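Local coordinates for protein adenine phosphoribosyltransferase, putative (Trypanosoma brucei brucei, PDB 5VN4) that probably catalyses formation of AMP and diphosphate from adenine and 5-phospho-alpha-D-ribose 1-diphosphate, working as a homodimer in the salvage of purines, at residues P80-G91 / F144-D155; V104-A112 / E135-S143. All coordinates share one frame; numbering follows the deposited sequence.

Overall arrangement
From the N terminus, the chain first meets these contacts at strand 83-87, then passes through helix 95-102 into strand 106-109, which lies parallel beside 83-87. It next makes the excursion 113-134, which contact 2 closes where 104-112 meets 135-143. Turning back into the body of the domain, it runs as strand 149-153 along the other side of 83-87, and this pairing, contact 1, closes the wider loop that holds all of contact 2. The two contacts meet at strands 83-87 and 106-109, and again where Asp88 forms a salt bridge with Arg110. Together they tie the central sheet to the stem of the excursion and to the pyrophosphate site, next to the second subunit.

Contact 1: P80-G91 / F144-D155. With PPV (pyrophosphate), chain E; HSX (5-O-phosphono-alpha-D-ribofuranose), chain D; ADE (adenine), chain C.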
# COMPACT_ATOMS: atom_id res chain seq x y z
N PRO A 80 3.29 -0.64 25.05
CA PRO A 80 3.40 -0.32 23.62
C PRO A 80 3.01 -1.49 22.74
O PRO A 80 3.08 -2.65 23.12
CB PRO A 80 4.89 0.01 23.45
CG PRO A 80 5.41 0.25 24.82
CD PRO A 80 4.59 -0.59 25.74
N ILE A 81 2.59 -1.15 21.52
CA ILE A 81 2.40 -2.16 20.49
C ILE A 81 3.76 -2.54 19.90
O ILE A 81 4.73 -1.77 19.94
CB ILE A 81 1.41 -1.70 19.40
CG1 ILE A 81 2.06 -0.67 18.47
CG2 ILE A 81 0.14 -1.13 20.02
CD1 ILE A 81 1.25 -0.39 17.21
N THR A 82 3.84 -3.75 19.33
CA THR A 82 5.07 -4.25 18.75
C THR A 82 5.04 -4.36 17.23
O THR A 82 6.10 -4.37 16.60
CB THR A 82 5.44 -5.63 19.33
OG1 THR A 82 4.42 -6.58 19.00
CG2 THR A 82 5.63 -5.56 20.85
N HIS A 83 3.85 -4.44 16.62
CA HIS A 83 3.72 -4.63 15.18
C HIS A 83 2.42 -4.01 14.71
O HIS A 83 1.41 -4.04 15.42
CB HIS A 83 3.63 -6.11 14.80
CG HIS A 83 4.82 -6.93 15.19
ND1 HIS A 83 5.07 -7.30 16.49
CD2 HIS A 83 5.81 -7.46 14.44
CE1 HIS A 83 6.18 -8.02 16.53
NE2 HIS A 83 6.65 -8.14 15.30
N ILE A 84 2.44 -3.46 13.50
CA ILE A 84 1.22 -3.12 12.76
C ILE A 84 1.12 -4.06 11.57
O ILE A 84 2.08 -4.21 10.81
CB ILE A 84 1.23 -1.65 12.31
CG1 ILE A 84 1.24 -0.72 13.54
CG2 ILE A 84 0.05 -1.35 11.36
CD1 ILE A 84 1.37 0.72 13.20
N LEU A 85 -0.04 -4.71 11.44
CA LEU A 85 -0.33 -5.63 10.35
C LEU A 85 -1.38 -4.97 9.47
O LEU A 85 -2.45 -4.61 9.98
CB LEU A 85 -0.90 -6.94 10.91
CG LEU A 85 0.07 -8.01 11.41
CD1 LEU A 85 1.03 -7.46 12.45
CD2 LEU A 85 -0.72 -9.17 11.98
N GLY A 86 -1.09 -4.79 8.19
CA GLY A 86 -1.99 -4.11 7.28
C GLY A 86 -2.35 -4.95 6.07
O GLY A 86 -1.53 -5.73 5.57
N PHE A 87 -3.58 -4.76 5.58
CA PHE A 87 -4.12 -5.58 4.50
C PHE A 87 -3.79 -5.04 3.11
O PHE A 87 -3.97 -3.85 2.83
CB PHE A 87 -5.63 -5.69 4.60
CG PHE A 87 -6.11 -6.46 5.79
CD1 PHE A 87 -6.28 -7.84 5.72
CD2 PHE A 87 -6.42 -5.80 6.97
CE1 PHE A 87 -6.75 -8.54 6.82
CE2 PHE A 87 -6.88 -6.51 8.07
CZ PHE A 87 -7.05 -7.87 7.99
N ASP A 88 -3.31 -5.93 2.25
CA ASP A 88 -3.24 -5.70 0.82
C ASP A 88 -4.66 -5.39 0.32
O ASP A 88 -5.60 -6.11 0.66
CB ASP A 88 -2.79 -7.05 0.25
CG ASP A 88 -2.15 -6.96 -1.11
OD1 ASP A 88 -2.12 -5.86 -1.72
OD2 ASP A 88 -1.67 -8.03 -1.55
N SER A 89 -4.84 -4.31 -0.47
CA SER A 89 -3.83 -3.36 -0.91
C SER A 89 -3.99 -1.99 -0.24
O SER A 89 -3.04 -1.22 -0.15
CB SER A 89 -3.96 -3.15 -2.43
OG SER A 89 -3.98 -4.39 -3.11
N ARG A 90 -5.20 -1.66 0.19
CA ARG A 90 -5.45 -0.31 0.68
C ARG A 90 -4.94 -0.09 2.09
O ARG A 90 -4.54 1.03 2.43
CB ARG A 90 -6.92 0.06 0.49
CG ARG A 90 -7.28 0.22 -0.99
CD ARG A 90 -8.69 0.71 -1.18
NE ARG A 90 -9.60 -0.36 -1.56
CZ ARG A 90 -10.90 -0.37 -1.25
NH1 ARG A 90 -11.42 0.59 -0.50
NH2 ARG A 90 -11.66 -1.36 -1.69
N GLY A 91 -4.90 -1.13 2.93
CA GLY A 91 -4.25 -0.99 4.22
C GLY A 91 -2.77 -0.66 4.11
O GLY A 91 -2.20 -0.03 5.00
N PHE A 144 5.68 -12.21 13.43
CA PHE A 144 5.26 -11.86 14.78
C PHE A 144 4.97 -13.17 15.50
O PHE A 144 4.93 -14.23 14.87
CB PHE A 144 4.06 -10.90 14.76
CG PHE A 144 2.81 -11.52 14.22
CD1 PHE A 144 2.64 -11.68 12.85
CD2 PHE A 144 1.82 -11.99 15.07
CE1 PHE A 144 1.50 -12.27 12.35
CE2 PHE A 144 0.68 -12.57 14.56
CZ PHE A 144 0.52 -12.72 13.21
N ASP A 145 4.80 -13.10 16.82
CA ASP A 145 4.65 -14.35 17.58
C ASP A 145 3.78 -14.11 18.81
O ASP A 145 3.13 -13.07 18.94
CB ASP A 145 6.02 -14.99 17.88
CG ASP A 145 6.84 -14.22 18.92
OD1 ASP A 145 6.32 -13.30 19.58
OD2 ASP A 145 8.03 -14.55 19.08
N LYS A 146 3.75 -15.10 19.71
CA LYS A 146 2.82 -15.04 20.83
C LYS A 146 3.13 -13.91 21.80
O LYS A 146 2.26 -13.55 22.60
CB LYS A 146 2.76 -16.40 21.55
CG LYS A 146 4.09 -16.94 22.02
CD LYS A 146 3.93 -18.33 22.62
CE LYS A 146 5.26 -18.89 23.07
NZ LYS A 146 5.85 -18.01 24.11
N ASN A 147 4.33 -13.34 21.75
CA ASN A 147 4.69 -12.23 22.62
C ASN A 147 4.44 -10.88 21.97
O ASN A 147 4.76 -9.85 22.56
CB ASN A 147 6.14 -12.38 23.07
CG ASN A 147 6.34 -13.61 23.95
OD1 ASN A 147 5.56 -13.84 24.87
ND2 ASN A 147 7.34 -14.41 23.64
N SER A 148 3.86 -10.86 20.78
CA SER A 148 3.61 -9.62 20.06
C SER A 148 2.30 -8.99 20.50
O SER A 148 1.36 -9.67 20.93
CB SER A 148 3.58 -9.89 18.56
OG SER A 148 4.79 -10.51 18.13
N ARG A 149 2.25 -7.66 20.39
CA ARG A 149 1.04 -6.88 20.62
C ARG A 149 0.76 -6.13 19.33
O ARG A 149 1.48 -5.20 18.97
CB ARG A 149 1.23 -5.93 21.80
CG ARG A 149 1.23 -6.65 23.16
CD ARG A 149 1.58 -5.72 24.31
NE ARG A 149 0.88 -4.45 24.22
CZ ARG A 149 -0.35 -4.23 24.68
NH1 ARG A 149 -1.02 -5.20 25.28
NH2 ARG A 149 -0.90 -3.03 24.55
N VAL A 150 -0.29 -6.55 18.61
CA VAL A 150 -0.46 -6.11 17.23
C VAL A 150 -1.72 -5.26 17.04
O VAL A 150 -2.71 -5.38 17.76
CB VAL A 150 -0.42 -7.29 16.24
CG1 VAL A 150 0.80 -8.16 16.49
CG2 VAL A 150 -1.68 -8.11 16.33
N VAL A 151 -1.65 -4.39 16.04
CA VAL A 151 -2.79 -3.65 15.53
C VAL A 151 -3.02 -4.10 14.09
O VAL A 151 -2.07 -4.17 13.32
CB VAL A 151 -2.53 -2.13 15.58
CG1 VAL A 151 -3.58 -1.35 14.78
CG2 VAL A 151 -2.47 -1.66 17.01
N LEU A 152 -4.27 -4.40 13.75
CA LEU A 152 -4.68 -4.65 12.37
C LEU A 152 -5.20 -3.34 11.78
O LEU A 152 -6.00 -2.65 12.42
CB LEU A 152 -5.80 -5.68 12.33
CG LEU A 152 -5.40 -7.13 12.60
CD1 LEU A 152 -6.64 -7.97 12.88
CD2 LEU A 152 -4.60 -7.69 11.45
N ILE A 153 -4.75 -3.00 10.56
CA ILE A 153 -5.18 -1.75 9.93
C ILE A 153 -5.64 -1.99 8.49
O ILE A 153 -5.03 -2.77 7.74
CB ILE A 153 -4.10 -0.64 10.02
CG1 ILE A 153 -4.67 0.71 9.58
CG2 ILE A 153 -2.85 -1.00 9.21
CD1 ILE A 153 -3.81 1.90 9.99
N ASP A 154 -6.73 -1.32 8.12
CA ASP A 154 -7.25 -1.32 6.76
C ASP A 154 -7.85 0.06 6.51
O ASP A 154 -7.92 0.89 7.42
CB ASP A 154 -8.29 -2.42 6.58
CG ASP A 154 -8.32 -2.98 5.17
OD1 ASP A 154 -7.69 -2.38 4.27
OD2 ASP A 154 -8.98 -4.03 4.99
N ASP A 155 -8.31 0.31 5.28
CA ASP A 155 -9.01 1.57 5.05
C ASP A 155 -10.47 1.50 5.51
O ASP A 155 -10.90 2.27 6.37
CB ASP A 155 -8.84 2.10 3.61
CG ASP A 155 -9.56 1.28 2.56
OD1 ASP A 155 -9.65 0.04 2.70
OD2 ASP A 155 -10.00 1.90 1.56
O11 PPV E . -11.34 -5.59 -2.48
P1 PPV E . -9.95 -5.59 -3.08
O21 PPV E . -9.94 -5.72 -4.59
O31 PPV E . -9.01 -6.52 -2.35
OPP PPV E . -9.42 -4.10 -2.74
P2 PPV E . -7.94 -3.45 -2.75
O12 PPV E . -8.35 -2.08 -3.22
O22 PPV E . -7.49 -3.56 -1.30
O32 PPV E . -7.05 -4.18 -3.73
C1 HSX D . -12.02 -3.70 0.65
O4 HSX D . -12.84 -4.57 1.44
C2 HSX D . -11.42 -2.75 1.66
O2 HSX D . -10.21 -2.15 1.19
C3 HSX D . -11.22 -3.64 2.87
O3 HSX D . -10.05 -4.46 2.72
C4 HSX D . -12.44 -4.55 2.81
C5 HSX D . -13.59 -4.06 3.69
O5 HSX D . -14.77 -4.84 3.47
P' HSX D . -15.24 -5.97 4.53
O1X HSX D . -14.32 -7.17 4.41
O2X HSX D . -15.21 -5.33 5.89
O3X HSX D . -16.66 -6.26 4.06
O1 HSX D . -10.99 -4.46 -0.00
N9 ADE C . -14.64 -1.99 0.79
C8 ADE C . -15.75 -2.64 1.23
N7 ADE C . -16.85 -1.93 1.15
C5 ADE C . -16.43 -0.72 0.62
C6 ADE C . -17.12 0.47 0.30
N6 ADE C . -18.45 0.64 0.46
N1 ADE C . -16.39 1.49 -0.21
C2 ADE C . -15.07 1.32 -0.37
N3 ADE C . -14.32 0.25 -0.11
C4 ADE C . -15.06 -0.74 0.40
O HOH W 1 -6.99 -3.40 1.91
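Arg90 NH1 is gripped from two sides: it donates to Asp155 OD2 at 2.8 Å, a salt bridge, and to N3 of the bound adenine at 2.9 Å. Asp155 OD2 receives it on the syn lone pair, although the guanidinium and carboxylate planes stand 81° apart. The arginine chain bends at chi3 (-102°), which brings NE to within 2.7 Å of pyrophosphate O12, while ribose O2 sits over one face of the guanidinium. The other oxygen, Asp155 OD1, accepts from ribose O2, and Asp154 OD2 accepts from ribose O3, at 2.5 Å the shortest of these bonds.

These groups gather at the C-terminal ends of the parallel strands of the phosphoribosyltransferase fold. The hydrophobic strand 149-153 and the paired aspartates after it begin the family's 5-phosphoribosyl diphosphate-binding motif, and the neighbouring loop 88-90, with a cis peptide before Ser89, is the pyrophosphate loop. The strands behind are parallel, with successive bonds such as Leu85 N to Val151 O (2.8 Å, nearly straight at 176°) and Ile153 N to Leu85 O. On one face of the sheet Ile84 CG2 packs against Ile153 CG2. On the other, Leu85 CB meets Leu152 CD2, and Leu85 CD2 lies over the Phe144 ring, offset toward the rim. Phe144 in turn sets its CB over the face of the His83 imidazole, 3.8 Å from the ring centroid, a CH-pi contact. At the far end side chains add to the backbone bond from Thr82 N to Arg149 O: Arg149 N donates to Thr82 OG1, which also shares a hydrogen bond with His83 ND1, and Arg149 NE reaches Pro80 O at 3.0 Å from above the carbonyl plane. Helix 161-172 covers Phe87 and Leu152, and helix 95-102 covers Ile84 and Ile153.

Contact 2: V104-A112 / E135-S143; sequences VPFVLIRKA and ECMTVRFGS. With MG (magnesium ion), chain F; PPV (pyrophosphate), chain I; PPV (pyrophosphate), chain E.
Arg110 O takes two hydrogen bonds from a single residue, Thr138: one from N at 2.7 Å, in the carbonyl plane, and one from OG1 at 3.0 Å, from above it. Arg110 N answers with a bond to Thr138 O, so the two form an isolated antiparallel, hydrogen-bonded pair at the base of the long flexible loop of type I phosphoribosyltransferases. The OG1 grip depends on its place between the backbone N and the carbonyl carbon (chi1 60°). Beside this pair, Ile109 CG2 meets Met137 CB at 3.6 Å, and Met137, bent at chi2, runs alongside Lys111 with CE near its CG. Val139 CG2 touches Val107 CG1 at 3.5 Å, and the same Val107 methyl meets Ser143 OG. Helix 161-172 backs these groups, with Leu169 against Ile109, Met137 and Val139.

Farther out, the two basic side chains reach different pyrophosphates. Arg110, its NE held by Asp88, points NH1 and NH2 at the pyrophosphate bound in the second subunit's site, so each active site borrows an arginine across the dimer. Lys111 NZ is modelled 2.0 Å from magnesium, beside Lys114 NZ of the second subunit and three pyrophosphate oxygens; amines being unusual magnesium ligands, this bond is doubtful. At the other end, a water spans the strands, donating to Leu108 O at 2.7 Å and accepting from Arg140 N at 2.9 Å.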
# COMPACT_ATOMS: atom_id res chain seq x y z
N VAL A 104 8.15 0.51 14.67
CA VAL A 104 7.74 -0.89 14.76
C VAL A 104 7.66 -1.46 13.35
O VAL A 104 7.47 -0.72 12.37
CB VAL A 104 6.40 -1.06 15.50
CG1 VAL A 104 6.52 -0.59 16.96
CG2 VAL A 104 5.27 -0.35 14.76
N PRO A 105 7.79 -2.78 13.22
CA PRO A 105 7.57 -3.43 11.92
C PRO A 105 6.17 -3.17 11.39
O PRO A 105 5.19 -3.14 12.14
CB PRO A 105 7.75 -4.92 12.24
CG PRO A 105 8.63 -4.94 13.44
CD PRO A 105 8.25 -3.74 14.24
N PHE A 106 6.09 -3.00 10.07
CA PHE A 106 4.83 -3.10 9.35
C PHE A 106 4.82 -4.45 8.63
O PHE A 106 5.70 -4.73 7.81
CB PHE A 106 4.63 -1.97 8.35
CG PHE A 106 3.34 -2.09 7.61
CD1 PHE A 106 2.14 -1.90 8.28
CD2 PHE A 106 3.32 -2.47 6.29
CE1 PHE A 106 0.93 -2.04 7.61
CE2 PHE A 106 2.12 -2.61 5.62
CZ PHE A 106 0.92 -2.40 6.28
N VAL A 107 3.85 -5.29 8.97
CA VAL A 107 3.75 -6.66 8.50
C VAL A 107 2.63 -6.74 7.46
O VAL A 107 1.53 -6.22 7.68
CB VAL A 107 3.47 -7.62 9.67
CG1 VAL A 107 3.21 -9.03 9.18
CG2 VAL A 107 4.63 -7.58 10.67
N LEU A 108 2.91 -7.39 6.33
CA LEU A 108 1.96 -7.46 5.22
C LEU A 108 1.01 -8.63 5.40
O LEU A 108 1.43 -9.77 5.59
CB LEU A 108 2.71 -7.63 3.90
CG LEU A 108 3.89 -6.70 3.63
CD1 LEU A 108 4.39 -6.92 2.21
CD2 LEU A 108 3.49 -5.26 3.86
N ILE A 109 -0.29 -8.36 5.29
CA ILE A 109 -1.29 -9.41 5.12
C ILE A 109 -1.70 -9.38 3.65
O ILE A 109 -2.18 -8.34 3.16
CB ILE A 109 -2.50 -9.20 6.04
CG1 ILE A 109 -2.06 -9.22 7.50
CG2 ILE A 109 -3.57 -10.26 5.76
CD1 ILE A 109 -3.18 -9.02 8.47
N ARG A 110 -1.48 -10.48 2.94
CA ARG A 110 -1.58 -10.45 1.49
C ARG A 110 -2.51 -11.51 0.95
O ARG A 110 -2.70 -12.57 1.55
CB ARG A 110 -0.21 -10.58 0.82
CG ARG A 110 0.75 -9.44 1.18
CD ARG A 110 1.73 -9.15 0.05
NE ARG A 110 1.02 -8.57 -1.08
CZ ARG A 110 1.57 -8.19 -2.22
NH1 ARG A 110 2.87 -8.31 -2.43
NH2 ARG A 110 0.80 -7.69 -3.17
N LYS A 111 -3.09 -11.21 -0.21
CA LYS A 111 -3.89 -12.18 -0.92
C LYS A 111 -2.99 -13.33 -1.38
O LYS A 111 -1.77 -13.31 -1.19
CB LYS A 111 -4.69 -11.47 -2.02
CG LYS A 111 -5.64 -10.39 -1.44
CD LYS A 111 -6.18 -9.39 -2.48
CE LYS A 111 -5.74 -7.95 -2.16
NZ LYS A 111 -6.23 -6.92 -3.14
N ALA A 112 -3.58 -14.36 -1.97
CA ALA A 112 -2.78 -15.55 -2.26
C ALA A 112 -1.73 -15.27 -3.34
O ALA A 112 -1.86 -14.35 -4.15
CB ALA A 112 -3.68 -16.72 -2.68
N GLU A 135 -10.01 -17.52 -2.40
CA GLU A 135 -9.09 -16.49 -1.95
C GLU A 135 -9.03 -16.43 -0.43
O GLU A 135 -10.06 -16.35 0.24
CB GLU A 135 -9.50 -15.13 -2.51
CG GLU A 135 -9.50 -15.04 -4.03
CD GLU A 135 -8.15 -15.37 -4.66
OE1 GLU A 135 -8.13 -15.79 -5.83
OE2 GLU A 135 -7.11 -15.21 -3.98
N CYS A 136 -7.81 -16.46 0.11
CA CYS A 136 -7.55 -16.31 1.53
C CYS A 136 -6.53 -15.20 1.71
O CYS A 136 -5.86 -14.78 0.76
CB CYS A 136 -6.98 -17.60 2.14
SG CYS A 136 -7.97 -19.08 1.87
N MET A 137 -6.40 -14.71 2.95
CA MET A 137 -5.30 -13.84 3.32
C MET A 137 -4.17 -14.67 3.91
O MET A 137 -4.39 -15.74 4.49
CB MET A 137 -5.74 -12.79 4.34
CG MET A 137 -6.67 -11.73 3.77
SD MET A 137 -5.84 -10.72 2.52
CE MET A 137 -7.20 -9.67 2.00
N THR A 138 -2.95 -14.17 3.75
CA THR A 138 -1.76 -14.86 4.25
C THR A 138 -0.85 -13.86 4.95
O THR A 138 -0.92 -12.65 4.74
CB THR A 138 -0.99 -15.57 3.13
OG1 THR A 138 -0.57 -14.61 2.15
CG2 THR A 138 -1.85 -16.63 2.46
N VAL A 139 0.04 -14.40 5.79
CA VAL A 139 1.05 -13.62 6.49
C VAL A 139 2.31 -14.48 6.61
O VAL A 139 2.23 -15.71 6.69
CB VAL A 139 0.54 -13.12 7.86
CG1 VAL A 139 0.46 -14.26 8.88
CG2 VAL A 139 1.38 -11.96 8.37
N ARG A 140 3.47 -13.83 6.60
CA ARG A 140 4.74 -14.55 6.69
C ARG A 140 4.86 -15.18 8.07
O ARG A 140 4.67 -14.50 9.08
CB ARG A 140 5.88 -13.56 6.48
CG ARG A 140 7.20 -14.17 6.05
CD ARG A 140 8.25 -13.08 5.78
NE ARG A 140 8.56 -12.31 6.99
CZ ARG A 140 9.37 -12.74 7.95
NH1 ARG A 140 9.96 -13.93 7.85
NH2 ARG A 140 9.60 -11.99 9.02
N PHE A 141 5.20 -16.46 8.11
CA PHE A 141 5.50 -17.10 9.38
C PHE A 141 6.78 -16.51 9.95
O PHE A 141 7.77 -16.33 9.24
CB PHE A 141 5.66 -18.61 9.21
CG PHE A 141 5.86 -19.33 10.50
CD1 PHE A 141 4.78 -19.66 11.30
CD2 PHE A 141 7.13 -19.67 10.94
CE1 PHE A 141 4.95 -20.32 12.50
CE2 PHE A 141 7.31 -20.33 12.14
CZ PHE A 141 6.22 -20.65 12.92
N GLY A 142 6.75 -16.17 11.24
CA GLY A 142 7.89 -15.59 11.90
C GLY A 142 7.93 -14.08 11.91
O GLY A 142 8.86 -13.50 12.48
N SER A 143 6.94 -13.42 11.30
CA SER A 143 6.90 -11.96 11.33
C SER A 143 6.41 -11.41 12.66
O SER A 143 6.70 -10.25 12.98
CB SER A 143 6.04 -11.43 10.17
OG SER A 143 4.76 -12.03 10.17
MG MG F . -7.83 -5.96 -3.73
O11 PPV I . 1.44 -8.30 -9.73
P1 PPV I . 2.34 -8.51 -8.53
O21 PPV I . 3.78 -8.81 -8.87
O31 PPV I . 1.77 -9.42 -7.46
OPP PPV I . 2.42 -7.06 -7.85
P2 PPV I . 2.14 -6.76 -6.29
O12 PPV I . 2.65 -5.33 -6.24
O22 PPV I . 2.99 -7.78 -5.56
O32 PPV I . 0.66 -6.93 -6.10
O11 PPV E . -11.34 -5.59 -2.48
P1 PPV E . -9.95 -5.59 -3.08
O21 PPV E . -9.94 -5.72 -4.59
O31 PPV E . -9.01 -6.52 -2.35
OPP PPV E . -9.42 -4.10 -2.74
P2 PPV E . -7.94 -3.45 -2.75
O12 PPV E . -8.35 -2.08 -3.22
O22 PPV E . -7.49 -3.56 -1.30
O32 PPV E . -7.05 -4.18 -3.73
O HOH W 2 3.79 -11.03 5.83